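Local coordinates for protein transcobalamin-1 (Homo sapiens, PDB 4KKI) that binds vitamin B12 with femtomolar affinity, sequesters and transports it, and protects it from the acid of the stomach, at residues V336-R341 / L359-K364; G374-E379 / Y385-Q390; F183-G188 / T241-E246; S230-K233 / L237-N240. All coordinates share one frame; numbering follows the deposited sequence.

Contact 1: V336-R341 / L359-K364; sequences VNYSVR and LSVMEK. With NAG (2-acetamido-2-deoxy-beta-D-glucopyranose), chain H.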
loop_
_atom_site.group_PDB
_atom_site.type_symbol
_atom_site.label_atom_id
_atom_site.label_comp_id
_atom_site.label_asym_id
_atom_site.label_seq_id
_atom_site.Cartn_x
_atom_site.Cartn_y
_atom_site.Cartn_z
ATOM N N VAL A 336 -13.704 -13.854 -23.822
ATOM C CA VAL A 336 -13.359 -14.442 -22.530
ATOM C C VAL A 336 -14.566 -15.088 -21.852
ATOM O O VAL A 336 -15.712 -14.828 -22.216
ATOM C CB VAL A 336 -12.791 -13.381 -21.566
ATOM C CG1 VAL A 336 -11.439 -12.877 -22.049
ATOM C CG2 VAL A 336 -13.776 -12.231 -21.411
ATOM N N ASN A 337 -14.295 -15.925 -20.858
ATOM C CA ASN A 337 -15.346 -16.522 -20.044
ATOM C C ASN A 337 -15.543 -15.729 -18.753
ATOM O O ASN A 337 -14.912 -16.011 -17.735
ATOM C CB ASN A 337 -15.011 -17.984 -19.729
ATOM C CG ASN A 337 -16.067 -18.660 -18.870
ATOM O OD1 ASN A 337 -17.251 -18.327 -18.938
ATOM N ND2 ASN A 337 -15.634 -19.613 -18.046
ATOM N N TYR A 338 -16.421 -14.731 -18.805
ATOM C CA TYR A 338 -16.689 -13.876 -17.652
ATOM C C TYR A 338 -17.760 -14.460 -16.741
ATOM O O TYR A 338 -18.882 -14.725 -17.173
ATOM C CB TYR A 338 -17.110 -12.481 -18.110
ATOM C CG TYR A 338 -17.456 -11.534 -16.982
ATOM C CD1 TYR A 338 -16.469 -11.035 -16.141
ATOM C CD2 TYR A 338 -18.767 -11.127 -16.767
ATOM C CE1 TYR A 338 -16.777 -10.165 -15.115
ATOM C CE2 TYR A 338 -19.085 -10.256 -15.742
ATOM C CZ TYR A 338 -18.085 -9.777 -14.919
ATOM O OH TYR A 338 -18.392 -8.908 -13.898
ATOM N N SER A 339 -17.411 -14.647 -15.473
ATOM C CA SER A 339 -18.347 -15.213 -14.512
ATOM C C SER A 339 -18.420 -14.395 -13.226
ATOM O O SER A 339 -17.433 -13.796 -12.798
ATOM C CB SER A 339 -17.984 -16.667 -14.198
ATOM O OG SER A 339 -16.710 -16.757 -13.587
ATOM N N VAL A 340 -19.604 -14.369 -12.624
ATOM C CA VAL A 340 -19.797 -13.736 -11.327
ATOM C C VAL A 340 -20.231 -14.787 -10.317
ATOM O O VAL A 340 -21.343 -15.310 -10.396
ATOM C CB VAL A 340 -20.862 -12.627 -11.387
ATOM C CG1 VAL A 340 -21.152 -12.096 -9.989
ATOM C CG2 VAL A 340 -20.413 -11.502 -12.311
ATOM N N ARG A 341 -19.348 -15.105 -9.376
ATOM C CA ARG A 341 -19.634 -16.129 -8.376
ATOM C C ARG A 341 -19.976 -15.540 -7.008
ATOM O O ARG A 341 -19.210 -14.762 -6.440
ATOM C CB ARG A 341 -18.468 -17.115 -8.256
ATOM C CG ARG A 341 -18.514 -17.988 -7.008
ATOM C CD ARG A 341 -17.477 -19.105 -7.051
ATOM N NE ARG A 341 -17.937 -20.239 -7.850
ATOM C CZ ARG A 341 -17.507 -20.517 -9.077
ATOM N NH1 ARG A 341 -16.591 -19.750 -9.651
ATOM N NH2 ARG A 341 -17.989 -21.568 -9.725
ATOM N N LEU A 359 -12.326 -4.174 -16.523
ATOM C CA LEU A 359 -13.509 -3.349 -16.288
ATOM C C LEU A 359 -14.407 -3.269 -17.523
ATOM O O LEU A 359 -15.633 -3.244 -17.409
ATOM C CB LEU A 359 -13.105 -1.942 -15.846
ATOM C CG LEU A 359 -14.237 -0.982 -15.472
ATOM C CD1 LEU A 359 -15.039 -1.533 -14.306
ATOM C CD2 LEU A 359 -13.682 0.397 -15.139
ATOM N N SER A 360 -13.791 -3.222 -18.700
ATOM C CA SER A 360 -14.538 -3.159 -19.950
ATOM C C SER A 360 -15.395 -4.409 -20.125
ATOM O O SER A 360 -16.523 -4.338 -20.618
ATOM C CB SER A 360 -13.587 -2.989 -21.138
ATOM O OG SER A 360 -12.831 -1.796 -21.017
ATOM N N VAL A 361 -14.853 -5.551 -19.712
ATOM C CA VAL A 361 -15.582 -6.812 -19.746
ATOM C C VAL A 361 -16.823 -6.728 -18.867
ATOM O O VAL A 361 -17.919 -7.114 -19.282
ATOM C CB VAL A 361 -14.693 -7.983 -19.276
ATOM C CG1 VAL A 361 -15.525 -9.238 -19.050
ATOM C CG2 VAL A 361 -13.582 -8.243 -20.283
ATOM N N MET A 362 -16.643 -6.209 -17.656
ATOM C CA MET A 362 -17.741 -6.064 -16.704
ATOM C C MET A 362 -18.843 -5.166 -17.258
ATOM O O MET A 362 -20.028 -5.455 -17.099
ATOM C CB MET A 362 -17.226 -5.502 -15.376
ATOM C CG MET A 362 -16.205 -6.388 -14.678
ATOM S SD MET A 362 -15.677 -5.727 -13.085
ATOM C CE MET A 362 -17.245 -5.649 -12.219
ATOM N N GLU A 363 -18.440 -4.081 -17.911
ATOM C CA GLU A 363 -19.387 -3.115 -18.458
ATOM C C GLU A 363 -20.192 -3.682 -19.626
ATOM O O GLU A 363 -21.372 -3.366 -19.784
ATOM C CB GLU A 363 -18.665 -1.831 -18.871
ATOM C CG GLU A 363 -18.107 -1.045 -17.694
ATOM C CD GLU A 363 -17.357 0.200 -18.124
ATOM O OE1 GLU A 363 -16.996 0.296 -19.314
ATOM O OE2 GLU A 363 -17.131 1.083 -17.269
ATOM N N LYS A 364 -19.554 -4.514 -20.444
ATOM C CA LYS A 364 -20.253 -5.175 -21.541
ATOM C C LYS A 364 -21.284 -6.160 -21.008
ATOM O O LYS A 364 -22.398 -6.244 -21.524
ATOM C CB LYS A 364 -19.270 -5.892 -22.470
ATOM C CG LYS A 364 -18.865 -5.078 -23.687
ATOM C CD LYS A 364 -20.083 -4.682 -24.513
ATOM C CE LYS A 364 -20.826 -5.905 -25.034
ATOM N NZ LYS A 364 -22.095 -5.537 -25.722
HETATM C C1 NAG H . -16.675 -20.584 -17.820
HETATM C C2 NAG H . -16.176 -22.007 -18.058
HETATM C C3 NAG H . -17.295 -23.015 -17.840
HETATM C C4 NAG H . -17.927 -22.802 -16.473
HETATM C C5 NAG H . -18.321 -21.344 -16.271
HETATM C C6 NAG H . -18.808 -21.136 -14.843
HETATM C C7 NAG H . -14.429 -22.711 -19.583
HETATM C C8 NAG H . -14.205 -23.374 -20.910
HETATM N N2 NAG H . -15.620 -22.149 -19.392
HETATM O O3 NAG H . -16.779 -24.324 -17.921
HETATM O O4 NAG H . -19.073 -23.615 -16.348
HETATM O O5 NAG H . -17.236 -20.471 -16.526
HETATM O O6 NAG H . -19.054 -19.766 -14.629
HETATM O O7 NAG H . -13.540 -22.705 -18.731
HETATM O O HOH W 1 -20.283 -7.030 -14.734
#
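Y338 and V361 are the nearest pair of CA atoms where strand 336-341 crosses helix 359-364, the two axes passing at 9.8 Å with 73° between their N-to-C directions. This is a helix laid across one face of a beta sheet, in the globular C-terminal domain. V336 and Y338 point toward the helix, whereas N337 between them turns away and bears an N-linked glycan, its ND2 bonded to C1 of the NAG. V361 touches both strand residues: its CG1 rests 3.5 Å from CD1 of Y338, and its CG2 meets CG2 of V336 at 4.1 Å. CG of Y338 is anti to the backbone N (chi1 178°), and the side chain runs past V361 in the opposite direction, bringing its outer end to M362, whose CG lies 3.8 Å from CE1 of Y338. F373 meets the same ring with the planes at about 55°, while V350 and L426 of the flanking strands close in on V336 and V361. The side chains that touch are all buried, and no direct hydrogen bond joins strand to helix. A leucine in place of Y338 is likely to open a gap beside M362 and deprive a bridging water of its donor. That water accepts from OH of Y338 at 2.8 Å and donates to the backbone O of M362 at 2.9 Å.

Contact 2: G374-E379 / Y385-Q390; sequences GFTMEE and YITCIQ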
loop_
_atom_site.group_PDB
_atom_site.type_symbol
_atom_site.label_atom_id
_atom_site.label_comp_id
_atom_site.label_asym_id
_atom_site.label_seq_id
_atom_site.Cartn_x
_atom_site.Cartn_y
_atom_site.Cartn_z
ATOM N N GLY A 374 -25.065 -6.275 -13.393
ATOM C CA GLY A 374 -25.042 -4.888 -12.968
ATOM C C GLY A 374 -24.182 -4.724 -11.730
ATOM O O GLY A 374 -24.335 -5.463 -10.756
ATOM N N PHE A 375 -23.272 -3.758 -11.760
ATOM C CA PHE A 375 -22.350 -3.574 -10.647
ATOM C C PHE A 375 -22.212 -2.119 -10.221
ATOM O O PHE A 375 -22.585 -1.201 -10.952
ATOM C CB PHE A 375 -20.971 -4.158 -10.982
ATOM C CG PHE A 375 -20.220 -3.388 -12.034
ATOM C CD1 PHE A 375 -20.462 -3.609 -13.381
ATOM C CD2 PHE A 375 -19.262 -2.452 -11.675
ATOM C CE1 PHE A 375 -19.769 -2.905 -14.351
ATOM C CE2 PHE A 375 -18.566 -1.744 -12.639
ATOM C CZ PHE A 375 -18.820 -1.971 -13.979
ATOM N N THR A 376 -21.671 -1.925 -9.023
ATOM C CA THR A 376 -21.395 -0.597 -8.504
ATOM C C THR A 376 -19.905 -0.456 -8.221
ATOM O O THR A 376 -19.318 -1.266 -7.503
ATOM C CB THR A 376 -22.179 -0.316 -7.210
ATOM O OG1 THR A 376 -23.585 -0.443 -7.459
ATOM C CG2 THR A 376 -21.882 1.085 -6.697
ATOM N N MET A 377 -19.294 0.572 -8.798
ATOM C CA MET A 377 -17.888 0.844 -8.561
ATOM C C MET A 377 -17.687 2.238 -7.987
ATOM O O MET A 377 -18.462 3.154 -8.261
ATOM C CB MET A 377 -17.087 0.703 -9.854
ATOM C CG MET A 377 -17.602 1.563 -10.988
ATOM S SD MET A 377 -16.293 1.995 -12.144
ATOM C CE MET A 377 -15.351 3.146 -11.144
ATOM N N GLU A 378 -16.638 2.392 -7.190
ATOM C CA GLU A 378 -16.270 3.694 -6.660
ATOM C C GLU A 378 -14.858 4.053 -7.102
ATOM O O GLU A 378 -13.995 3.183 -7.229
ATOM C CB GLU A 378 -16.375 3.706 -5.134
ATOM C CG GLU A 378 -17.777 3.437 -4.606
ATOM C CD GLU A 378 -17.857 3.519 -3.094
ATOM O OE1 GLU A 378 -16.949 4.117 -2.482
ATOM O OE2 GLU A 378 -18.827 2.982 -2.517
ATOM N N GLU A 379 -14.624 5.337 -7.345
ATOM C CA GLU A 379 -13.305 5.795 -7.753
ATOM C C GLU A 379 -12.396 5.945 -6.538
ATOM O O GLU A 379 -12.695 6.704 -5.616
ATOM C CB GLU A 379 -13.407 7.120 -8.509
ATOM C CG GLU A 379 -12.190 7.437 -9.361
ATOM C CD GLU A 379 -12.028 6.473 -10.521
ATOM O OE1 GLU A 379 -13.046 6.134 -11.161
ATOM O OE2 GLU A 379 -10.884 6.050 -10.787
ATOM N N TYR A 385 -12.693 0.715 -8.084
ATOM C CA TYR A 385 -12.816 -0.349 -7.098
ATOM C C TYR A 385 -14.238 -0.895 -7.115
ATOM O O TYR A 385 -15.202 -0.134 -7.041
ATOM C CB TYR A 385 -12.461 0.177 -5.703
ATOM C CG TYR A 385 -12.556 -0.856 -4.600
ATOM C CD1 TYR A 385 -11.514 -1.747 -4.365
ATOM C CD2 TYR A 385 -13.682 -0.934 -3.789
ATOM C CE1 TYR A 385 -11.595 -2.692 -3.358
ATOM C CE2 TYR A 385 -13.772 -1.878 -2.779
ATOM C CZ TYR A 385 -12.725 -2.754 -2.567
ATOM O OH TYR A 385 -12.808 -3.693 -1.564
ATOM N N ILE A 386 -14.366 -2.217 -7.218
ATOM C CA ILE A 386 -15.678 -2.857 -7.266
ATOM C C ILE A 386 -16.248 -3.059 -5.866
ATOM O O ILE A 386 -15.729 -3.854 -5.080
ATOM C CB ILE A 386 -15.625 -4.217 -7.991
ATOM C CG1 ILE A 386 -14.943 -4.073 -9.354
ATOM C CG2 ILE A 386 -17.027 -4.797 -8.140
ATOM C CD1 ILE A 386 -15.570 -3.019 -10.245
ATOM N N THR A 387 -17.319 -2.334 -5.561
ATOM C CA THR A 387 -17.930 -2.388 -4.237
ATOM C C THR A 387 -19.149 -3.299 -4.210
ATOM O O THR A 387 -19.322 -4.090 -3.281
ATOM C CB THR A 387 -18.348 -0.987 -3.748
ATOM O OG1 THR A 387 -19.300 -0.423 -4.658
ATOM C CG2 THR A 387 -17.138 -0.066 -3.653
ATOM N N CYS A 388 -19.998 -3.184 -5.227
ATOM C CA CYS A 388 -21.244 -3.940 -5.253
ATOM C C CYS A 388 -21.502 -4.588 -6.606
ATOM O O CYS A 388 -21.179 -4.023 -7.651
ATOM C CB CYS A 388 -22.432 -3.041 -4.898
ATOM S SG CYS A 388 -22.203 -1.968 -3.462
ATOM N N ILE A 389 -22.084 -5.781 -6.569
ATOM C CA ILE A 389 -22.634 -6.430 -7.753
ATOM C C ILE A 389 -23.995 -7.006 -7.377
ATOM O O ILE A 389 -24.132 -7.628 -6.321
ATOM C CB ILE A 389 -21.719 -7.554 -8.272
ATOM C CG1 ILE A 389 -20.358 -6.991 -8.680
ATOM C CG2 ILE A 389 -22.362 -8.270 -9.450
ATOM C CD1 ILE A 389 -19.437 -8.011 -9.292
ATOM N N GLN A 390 -24.996 -6.779 -8.226
ATOM C CA GLN A 390 -26.366 -7.236 -7.978
ATOM C C GLN A 390 -26.941 -6.690 -6.673
ATOM O O GLN A 390 -27.768 -7.339 -6.032
ATOM C CB GLN A 390 -26.447 -8.766 -7.964
ATOM C CG GLN A 390 -26.084 -9.444 -9.270
ATOM C CD GLN A 390 -26.217 -10.953 -9.191
ATOM O OE1 GLN A 390 -26.724 -11.491 -8.207
ATOM N NE2 GLN A 390 -25.757 -11.644 -10.226
HETATM O O HOH W 2 -20.533 1.521 -3.363
#
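N and O of T376 both bond to C388: N of T376 donates to O of C388 at 2.6 Å, and O of T376 receives N of C388 at 3.1 Å along an almost straight N-H line (178°). The same T376 O also accepts from N of T387 at 3.0 Å, in the carbonyl plane, so two consecutive residues face one. This is a classic beta bulge in the antiparallel hairpin of strands 375-379 and 384-389, and it shifts the register by one residue. Beyond it, E378 and Y385 exchange a pair of backbone bonds, and at the other end N of Q390 reaches O of G374 at 2.9 Å. On the face of T376 and E378, CG2 of T387 lies 3.7 Å from CG of E378, the two side chains crossing at about a right angle; the E378 carboxylate itself pairs with R380. On the other face, CG1 of I386 lies beside the backbone N (chi1 -51°), and CD1 of I386 touches both F375 and M377, 4.0 Å from CD2 of F375 and from CB of M377. CB of F375 also packs on CG1 of I389. O of I386 is hydrogen-bonded to a nitrogen of cyanocobalamin, and the Y385 side chain touches the ligand too. Helix 358-368 covers F375 and I386, while strand 392-393 continues the sheet past 384-389, tied by the C388-C393 disulfide.

Contact 3: F183-G188 / T241-E246; sequences FSVDTG and TFSTGE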
loop_
_atom_site.group_PDB
_atom_site.type_symbol
_atom_site.label_atom_id
_atom_site.label_comp_id
_atom_site.label_asym_id
_atom_site.label_seq_id
_atom_site.Cartn_x
_atom_site.Cartn_y
_atom_site.Cartn_z
ATOM N N PHE A 183 -1.099 -14.818 3.107
ATOM C CA PHE A 183 -0.479 -13.834 3.969
ATOM C C PHE A 183 -0.262 -12.558 3.170
ATOM O O PHE A 183 0.288 -12.591 2.084
ATOM C CB PHE A 183 0.841 -14.370 4.505
ATOM C CG PHE A 183 1.694 -13.341 5.186
ATOM C CD1 PHE A 183 1.429 -12.945 6.480
ATOM C CD2 PHE A 183 2.778 -12.788 4.538
ATOM C CE1 PHE A 183 2.219 -12.014 7.109
ATOM C CE2 PHE A 183 3.572 -11.855 5.160
ATOM C CZ PHE A 183 3.295 -11.468 6.448
ATOM N N SER A 184 -0.722 -11.440 3.705
ATOM C CA SER A 184 -0.551 -10.147 3.050
ATOM C C SER A 184 0.857 -9.609 3.281
ATOM O O SER A 184 1.174 -9.107 4.364
ATOM C CB SER A 184 -1.592 -9.140 3.548
ATOM O OG SER A 184 -1.393 -7.866 2.956
ATOM N N VAL A 185 1.690 -9.711 2.258
ATOM C CA VAL A 185 3.062 -9.245 2.318
ATOM C C VAL A 185 3.121 -7.755 2.611
ATOM O O VAL A 185 3.913 -7.311 3.421
ATOM C CB VAL A 185 3.791 -9.546 1.000
ATOM C CG1 VAL A 185 5.186 -8.949 0.996
ATOM C CG2 VAL A 185 3.845 -11.041 0.768
ATOM N N ASP A 186 2.264 -6.994 1.949
ATOM C CA ASP A 186 2.208 -5.545 2.130
ATOM C C ASP A 186 1.953 -5.202 3.592
ATOM O O ASP A 186 2.639 -4.365 4.180
ATOM C CB ASP A 186 1.092 -4.944 1.271
ATOM C CG ASP A 186 1.082 -5.483 -0.147
ATOM O OD1 ASP A 186 0.701 -6.659 -0.330
ATOM O OD2 ASP A 186 1.441 -4.731 -1.078
ATOM N N THR A 187 0.957 -5.863 4.168
ATOM C CA THR A 187 0.591 -5.666 5.561
ATOM C C THR A 187 1.731 -6.071 6.490
ATOM O O THR A 187 2.100 -5.322 7.396
ATOM C CB THR A 187 -0.669 -6.475 5.903
ATOM O OG1 THR A 187 -1.727 -6.101 5.013
ATOM C CG2 THR A 187 -1.097 -6.217 7.333
ATOM N N GLY A 188 2.285 -7.257 6.257
ATOM C CA GLY A 188 3.410 -7.742 7.036
ATOM C C GLY A 188 4.615 -6.821 6.956
ATOM O O GLY A 188 5.291 -6.581 7.955
ATOM N N THR A 241 4.396 -8.317 -7.689
ATOM C CA THR A 241 5.148 -7.174 -8.190
ATOM C C THR A 241 4.935 -5.929 -7.334
ATOM O O THR A 241 5.852 -5.135 -7.127
ATOM C CB THR A 241 4.735 -6.846 -9.638
ATOM O OG1 THR A 241 5.011 -7.972 -10.478
ATOM C CG2 THR A 241 5.490 -5.631 -10.161
ATOM N N PHE A 242 3.720 -5.773 -6.826
ATOM C CA PHE A 242 3.328 -4.536 -6.167
ATOM C C PHE A 242 3.464 -4.584 -4.645
ATOM O O PHE A 242 3.130 -3.619 -3.960
ATOM C CB PHE A 242 1.907 -4.154 -6.582
ATOM C CG PHE A 242 1.711 -4.112 -8.070
ATOM C CD1 PHE A 242 2.264 -3.090 -8.826
ATOM C CD2 PHE A 242 0.983 -5.100 -8.716
ATOM C CE1 PHE A 242 2.092 -3.048 -10.198
ATOM C CE2 PHE A 242 0.804 -5.064 -10.088
ATOM C CZ PHE A 242 1.358 -4.036 -10.831
ATOM N N SER A 243 3.961 -5.701 -4.123
ATOM C CA SER A 243 4.244 -5.808 -2.694
ATOM C C SER A 243 5.747 -5.882 -2.450
ATOM O O SER A 243 6.204 -5.821 -1.312
ATOM C CB SER A 243 3.562 -7.039 -2.094
ATOM O OG SER A 243 4.087 -8.237 -2.642
ATOM N N THR A 244 6.511 -6.009 -3.528
ATOM C CA THR A 244 7.951 -6.219 -3.425
ATOM C C THR A 244 8.700 -5.004 -2.879
ATOM O O THR A 244 9.612 -5.143 -2.060
ATOM C CB THR A 244 8.545 -6.619 -4.781
ATOM O OG1 THR A 244 7.978 -7.868 -5.198
ATOM C CG2 THR A 244 10.048 -6.768 -4.681
ATOM N N GLY A 245 8.308 -3.817 -3.330
ATOM C CA GLY A 245 8.980 -2.586 -2.952
ATOM C C GLY A 245 9.009 -2.353 -1.455
ATOM O O GLY A 245 10.061 -2.075 -0.879
ATOM N N GLU A 246 7.853 -2.474 -0.816
ATOM C CA GLU A 246 7.770 -2.271 0.622
ATOM C C GLU A 246 8.256 -3.496 1.392
ATOM O O GLU A 246 8.678 -3.385 2.542
ATOM C CB GLU A 246 6.356 -1.848 1.030
ATOM C CG GLU A 246 5.937 -0.523 0.393
ATOM C CD GLU A 246 4.633 0.030 0.939
ATOM O OE1 GLU A 246 3.742 -0.766 1.302
ATOM O OE2 GLU A 246 4.502 1.273 1.004
HETATM O O HOH W 3 3.624 -3.028 -0.585
#
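The cobalamin pocket of the alpha6-alpha6 helical barrel is lined here by the start of helix 185-203 and the residues leading into helix 244-252, which meet through D186 and S243. CB of S243 sits against the D186 carboxylate, 3.3 Å from OD2 and 3.4 Å from OD1. CG of D186 lies anti to the carbonyl carbon (chi1 -46°), which swings the carboxylate across to the other segment. OD2 then accepts a hydrogen bond from the bound cyanocobalamin, while S243 turns its own OG to the carbonyl of I238. Beside them, CG1 of V185 packs 3.9 Å from OG of S243. A water lies 2.8 Å from OD2 of D186 and 2.9 Å from OE1 of E246, donating toward both, although further acceptors compete for its protons. An alanine at D186 would probably leave the ligand nitrogen without its acceptor and take from this water one of the acceptors near it. At the N-cap of helix 185-203, OG of S184 is hydrogen-bonded to OG1 of T187 at 2.7 Å. Helix 144-156 borders the site, with Y145 touching D186 and hydrogen-bonded to E246, and helix 284-294 brings Q289 against E246 and A286 against F242.

Contact 4: S230-K233 / L237-N240; sequences SEKK and LIGN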
loop_
_atom_site.group_PDB
_atom_site.type_symbol
_atom_site.label_atom_id
_atom_site.label_comp_id
_atom_site.label_asym_id
_atom_site.label_seq_id
_atom_site.Cartn_x
_atom_site.Cartn_y
_atom_site.Cartn_z
ATOM N N SER A 230 8.852 -16.226 3.038
ATOM C CA SER A 230 8.165 -17.431 2.580
ATOM C C SER A 230 7.339 -17.161 1.330
ATOM O O SER A 230 6.915 -18.090 0.646
ATOM C CB SER A 230 7.259 -17.990 3.680
ATOM O OG SER A 230 8.018 -18.447 4.784
ATOM N N GLU A 231 7.104 -15.885 1.042
ATOM C CA GLU A 231 6.321 -15.503 -0.125
ATOM C C GLU A 231 7.224 -15.043 -1.263
ATOM O O GLU A 231 6.749 -14.495 -2.258
ATOM C CB GLU A 231 5.322 -14.397 0.228
ATOM C CG GLU A 231 4.361 -14.745 1.358
ATOM C CD GLU A 231 3.347 -15.812 0.977
ATOM O OE1 GLU A 231 3.131 -16.040 -0.233
ATOM O OE2 GLU A 231 2.762 -16.423 1.895
ATOM N N LYS A 232 8.526 -15.263 -1.113
ATOM C CA LYS A 232 9.480 -14.904 -2.157
ATOM C C LYS A 232 9.354 -15.857 -3.340
ATOM O O LYS A 232 9.446 -17.073 -3.183
ATOM C CB LYS A 232 10.911 -14.911 -1.616
ATOM C CG LYS A 232 11.968 -14.485 -2.629
ATOM C CD LYS A 232 13.334 -14.300 -1.970
ATOM C CE LYS A 232 13.950 -15.628 -1.554
ATOM N NZ LYS A 232 14.330 -16.459 -2.734
ATOM N N LYS A 233 9.131 -15.295 -4.521
ATOM C CA LYS A 233 9.012 -16.099 -5.727
ATOM C C LYS A 233 10.390 -16.467 -6.259
ATOM O O LYS A 233 11.408 -15.989 -5.754
ATOM C CB LYS A 233 8.197 -15.364 -6.796
ATOM C CG LYS A 233 6.705 -15.677 -6.767
ATOM C CD LYS A 233 6.078 -15.349 -5.422
ATOM C CE LYS A 233 4.622 -15.778 -5.368
ATOM N NZ LYS A 233 4.007 -15.487 -4.043
ATOM N N LEU A 237 10.872 -11.745 -6.711
ATOM C CA LEU A 237 9.722 -10.989 -6.233
ATOM C C LEU A 237 9.262 -11.542 -4.892
ATOM O O LEU A 237 9.338 -12.747 -4.644
ATOM C CB LEU A 237 8.576 -11.034 -7.248
ATOM C CG LEU A 237 8.804 -10.297 -8.569
ATOM C CD1 LEU A 237 7.538 -10.306 -9.417
ATOM C CD2 LEU A 237 9.273 -8.870 -8.315
ATOM N N ILE A 238 8.798 -10.652 -4.022
ATOM C CA ILE A 238 8.347 -11.046 -2.695
ATOM C C ILE A 238 6.867 -10.723 -2.555
ATOM O O ILE A 238 6.483 -9.560 -2.403
ATOM C CB ILE A 238 9.152 -10.332 -1.600
ATOM C CG1 ILE A 238 10.651 -10.458 -1.881
ATOM C CG2 ILE A 238 8.811 -10.904 -0.238
ATOM C CD1 ILE A 238 11.512 -9.585 -0.996
ATOM N N GLY A 239 6.040 -11.761 -2.604
ATOM C CA GLY A 239 4.607 -11.592 -2.763
ATOM C C GLY A 239 4.322 -11.483 -4.248
ATOM O O GLY A 239 4.524 -12.438 -4.995
ATOM N N ASN A 240 3.856 -10.318 -4.678
ATOM C CA ASN A 240 3.750 -10.033 -6.104
ATOM C C ASN A 240 4.583 -8.810 -6.471
ATOM O O ASN A 240 5.371 -8.324 -5.660
ATOM C CB ASN A 240 2.290 -9.862 -6.541
ATOM C CG ASN A 240 1.577 -8.741 -5.803
ATOM O OD1 ASN A 240 2.205 -7.844 -5.240
ATOM N ND2 ASN A 240 0.250 -8.791 -5.806
#
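E231 and G239 form the tight end of this contact: N of G239 donates to O of E231 at 2.8 Å, with the N-H nearly straight on the oxygen (168°) but the donor well above the carbonyl plane. A second backbone bond, from N of K233 to O of L237 at 2.6 Å, runs close to the line of the C=O. Between them, K232 and I238 stand as a single bridged pair, their CA atoms 4.1 Å apart. G239 adopts backbone angles (phi 86°, psi -114°) at which a CB would be pressed against the carbonyl of I238. The whole is a short hairpin-like loop connecting helices 213-229 and 244-252, and N240 at its end donates through ND2 to cyanocobalamin. L237 and I238 are buried, packing on V272 and on A247 and W263 respectively. Toward solvent the hold is weaker. K233, exposed, bends at its second torsion so that its chain folds back over the loop, CD lying 3.3 Å from O of G239; its NZ makes weak hydrogen bonds to that oxygen at 3.2 Å and to O of E231, and a long salt bridge to OE1 of E231, which is also hydrogen-bonded to Q182.

Overall arrangement
Following the chain, contact 3 opens first at 183-188 and closes at 241-246, joining two helix starts across 52 intervening residues. Contact 4 lies within that span, a local loop closure just before contact 3 is completed; OG1 of T244 is probably hydrogen-bonded to N of I238, while V185 packs on G239. After the flexible linker, contact 1 sets helix 358-368 on the first strand of the C-terminal domain, and contact 2 follows in series as a hairpin. These two touch where M362 meets F375 and I386. The pairs are separate, their nearest atoms at least about 13 Å apart, but cyanocobalamin spans the gap, bound by D186 and N240 from one domain and Y385 and I386 from the other.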